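Local coordinates for protein glucose-6-phosphate isomerase (Chlamydia trachomatis D/UW-3/CX, PDB 6OTU) that catalyses the reversible isomerisation of glucose-6-phosphate to fructose-6-phosphate, at residues Ala110-Val115 and Gly296-Asp301. Numbering follows the deposited sequence.
Sequences ATRAWV and GAAAID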
ATOM      1  N   ALA A 110      -7.126 -19.734  20.196  1.00 34.03           N
ATOM      2  CA  ALA A 110      -8.155 -20.170  21.124  1.00 33.38           C
ATOM      3  C   ALA A 110      -9.437 -19.339  21.004  1.00 40.05           C
ATOM      4  O   ALA A 110     -10.498 -19.799  21.446  1.00 36.62           O
ATOM      5  CB  ALA A 110      -7.610 -20.140  22.552  1.00 32.15           C
ATOM      6  N   THR A 111      -9.380 -18.148  20.390  1.00 30.59           N
ATOM      7  CA  THR A 111     -10.594 -17.350  20.222  1.00 32.25           C
ATOM      8  C   THR A 111     -11.558 -17.936  19.197  1.00 35.42           C
ATOM      9  O   THR A 111     -12.723 -17.519  19.161  1.00 37.65           O
ATOM     10  CB  THR A 111     -10.268 -15.907  19.825  1.00 31.37           C
ATOM     11  OG1 THR A 111      -9.656 -15.881  18.531  1.00 31.82           O
ATOM     12  CG2 THR A 111      -9.338 -15.280  20.833  1.00 31.58           C
ATOM     13  N   ARG A 112     -11.104 -18.885  18.360  1.00 36.42           N
ATOM     14  CA  ARG A 112     -11.994 -19.611  17.461  1.00 30.36           C
ATOM     15  C   ARG A 112     -11.965 -21.123  17.660  1.00 34.56           C
ATOM     16  O   ARG A 112     -12.784 -21.824  17.047  1.00 33.44           O
ATOM     17  CB  ARG A 112     -11.672 -19.283  15.986  1.00 34.55           C
ATOM     18  CG  ARG A 112     -10.255 -19.673  15.496  1.00 35.79           C
ATOM     19  CD  ARG A 112      -9.259 -18.500  15.634  1.00 34.97           C
ATOM     20  NE  ARG A 112      -8.043 -18.708  14.846  1.00 31.84           N
ATOM     21  CZ  ARG A 112      -7.202 -17.744  14.463  1.00 35.27           C
ATOM     22  NH1 ARG A 112      -7.409 -16.469  14.802  1.00 28.86           N
ATOM     23  NH2 ARG A 112      -6.125 -18.060  13.750  1.00 32.51           N
ATOM     24  N   ALA A 113     -11.059 -21.643  18.495  1.00 36.25           N
ATOM     25  CA  ALA A 113     -10.948 -23.090  18.679  1.00 41.87           C
ATOM     26  C   ALA A 113     -12.266 -23.713  19.142  1.00 44.74           C
ATOM     27  O   ALA A 113     -12.526 -24.893  18.871  1.00 38.36           O
ATOM     28  CB  ALA A 113      -9.818 -23.404  19.669  1.00 34.60           C
ATOM     29  N   TRP A 114     -13.119 -22.934  19.813  1.00 39.70           N
ATOM     30  CA  TRP A 114     -14.325 -23.490  20.414  1.00 37.83           C
ATOM     31  C   TRP A 114     -15.393 -23.861  19.397  1.00 47.78           C
ATOM     32  O   TRP A 114     -16.379 -24.488  19.792  1.00 41.45           O
ATOM     33  CB  TRP A 114     -14.925 -22.517  21.423  1.00 37.37           C
ATOM     34  CG  TRP A 114     -15.395 -21.233  20.806  1.00 39.80           C
ATOM     35  CD1 TRP A 114     -14.653 -20.093  20.611  1.00 33.26           C
ATOM     36  CD2 TRP A 114     -16.711 -20.947  20.306  1.00 35.95           C
ATOM     37  NE1 TRP A 114     -15.425 -19.127  20.006  1.00 32.35           N
ATOM     38  CE2 TRP A 114     -16.693 -19.617  19.819  1.00 36.04           C
ATOM     39  CE3 TRP A 114     -17.902 -21.678  20.228  1.00 38.30           C
ATOM     40  CZ2 TRP A 114     -17.826 -19.008  19.256  1.00 33.86           C
ATOM     41  CZ3 TRP A 114     -19.032 -21.070  19.662  1.00 38.33           C
ATOM     42  CH2 TRP A 114     -18.980 -19.750  19.190  1.00 43.07           C
ATOM     43  N   VAL A 115     -15.245 -23.489  18.116  1.00 37.96           N
ATOM     44  CA  VAL A 115     -16.268 -23.875  17.147  1.00 39.64           C
ATOM     45  C   VAL A 115     -16.065 -25.281  16.609  1.00 47.58           C
ATOM     46  O   VAL A 115     -16.929 -25.778  15.876  1.00 54.17           O
ATOM     47  CB  VAL A 115     -16.375 -22.927  15.940  1.00 38.12           C
ATOM     48  CG1 VAL A 115     -16.520 -21.507  16.404  1.00 35.75           C
ATOM     49  CG2 VAL A 115     -15.182 -23.103  15.028  1.00 37.64           C
ATOM     50  N   GLY A 296     -13.801 -20.937   9.461  1.00 34.34           N
ATOM     51  CA  GLY A 296     -12.739 -20.954   8.461  1.00 34.27           C
ATOM     52  C   GLY A 296     -11.356 -20.823   9.072  1.00 39.42           C
ATOM     53  O   GLY A 296     -10.420 -21.523   8.680  1.00 39.15           O
ATOM     54  N   ALA A 297     -11.209 -19.930  10.045  1.00 30.81           N
ATOM     55  CA  ALA A 297      -9.943 -19.808  10.756  1.00 37.39           C
ATOM     56  C   ALA A 297      -9.618 -21.077  11.554  1.00 35.71           C
ATOM     57  O   ALA A 297      -8.506 -21.617  11.462  1.00 35.15           O
ATOM     58  CB  ALA A 297      -9.989 -18.578  11.659  1.00 30.45           C
ATOM     59  N   ALA A 298     -10.575 -21.585  12.331  1.00 31.36           N
ATOM     60  CA  ALA A 298     -10.294 -22.781  13.130  1.00 37.25           C
ATOM     61  C   ALA A 298      -9.872 -23.964  12.260  1.00 39.67           C
ATOM     62  O   ALA A 298      -9.042 -24.784  12.677  1.00 40.46           O
ATOM     63  CB  ALA A 298     -11.514 -23.151  13.963  1.00 32.18           C
ATOM     64  N   ALA A 299     -10.415 -24.060  11.046  1.00 36.99           N
ATOM     65  CA  ALA A 299     -10.048 -25.163  10.167  1.00 39.80           C
ATOM     66  C   ALA A 299      -8.581 -25.078   9.750  1.00 40.52           C
ATOM     67  O   ALA A 299      -7.920 -26.110   9.596  1.00 32.26           O
ATOM     68  CB  ALA A 299     -10.970 -25.184   8.948  1.00 32.29           C
ATOM     69  N   ILE A 300      -8.056 -23.860   9.558  1.00 38.05           N
ATOM     70  CA  ILE A 300      -6.644 -23.709   9.205  1.00 42.37           C
ATOM     71  C   ILE A 300      -5.754 -23.925  10.430  1.00 42.81           C
ATOM     72  O   ILE A 300      -4.685 -24.545  10.326  1.00 40.24           O
ATOM     73  CB  ILE A 300      -6.378 -22.338   8.532  1.00 35.12           C
ATOM     74  CG1 ILE A 300      -6.932 -22.296   7.093  1.00 30.71           C
ATOM     75  CG2 ILE A 300      -4.888 -22.028   8.485  1.00 32.83           C
ATOM     76  CD1 ILE A 300      -6.389 -23.379   6.160  1.00 38.07           C
ATOM     77  N   ASP A 301      -6.171 -23.419  11.601  1.00 31.33           N
ATOM     78  CA  ASP A 301      -5.486 -23.763  12.847  1.00 31.56           C
ATOM     79  C   ASP A 301      -5.242 -25.264  12.947  1.00 35.28           C
ATOM     80  O   ASP A 301      -4.140 -25.704  13.288  1.00 35.37           O
ATOM     81  CB  ASP A 301      -6.295 -23.298  14.061  1.00 31.65           C
ATOM     82  CG  ASP A 301      -6.483 -21.785  14.113  1.00 42.58           C
ATOM     83  OD1 ASP A 301      -5.795 -21.057  13.361  1.00 41.14           O
ATOM     84  OD2 ASP A 301      -7.346 -21.335  14.897  1.00 34.36           O
TER
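Arg-112 grips Asp-301 side-on, one nitrogen to each carboxylate oxygen. Its CB points toward helix 287-303. CG sits between the backbone N and the carbonyl carbon (chi1 62°). Arg-112 CG packs 4.0 Å from Ala-298 CB and 3.4 Å from Asp-301 OD2. The chain bends at chi2, and Arg-112 CD lies 3.5 Å from Asp-301 OD2. Arg-112 NE donates to Asp-301 OD2 at 2.7 Å, with the oxygen tilted slightly from the guanidinium plane. CZ faces the carboxylate, Arg-112 CZ lying 3.6 Å from Asp-301 OD2. Arg-112 NH2 bonds Asp-301 OD1 at 3.0 Å, nearly straight at 168° and in plane. Both oxygens use their syn lone pairs. The two flat groups are close to coplanar, 17° apart. Ala-297 CB covers one guanidinium face toward its rim, 3.7 Å from Arg-112 NE. NH1 bonds Thr-273 OG1, and NH2 also forms a salt bridge to Glu-477. His-478 NE2 bonds Asp-301 OD1, so Glu-477 and His-478 bring helix 466-487 into the polar cluster. The arginine charge probably helps keep Asp-301 ionised. Beside the salt bridge, Ala-298 CB meets Arg-112 O and, at 3.8 Å, Val-115 CG2. This buried bidentate arginine-carboxylate pair ties the weakly bonded helical turn at 110-113 to helix 287-303 within the phosphoglucose isomerase fold, away from the catalytic residues.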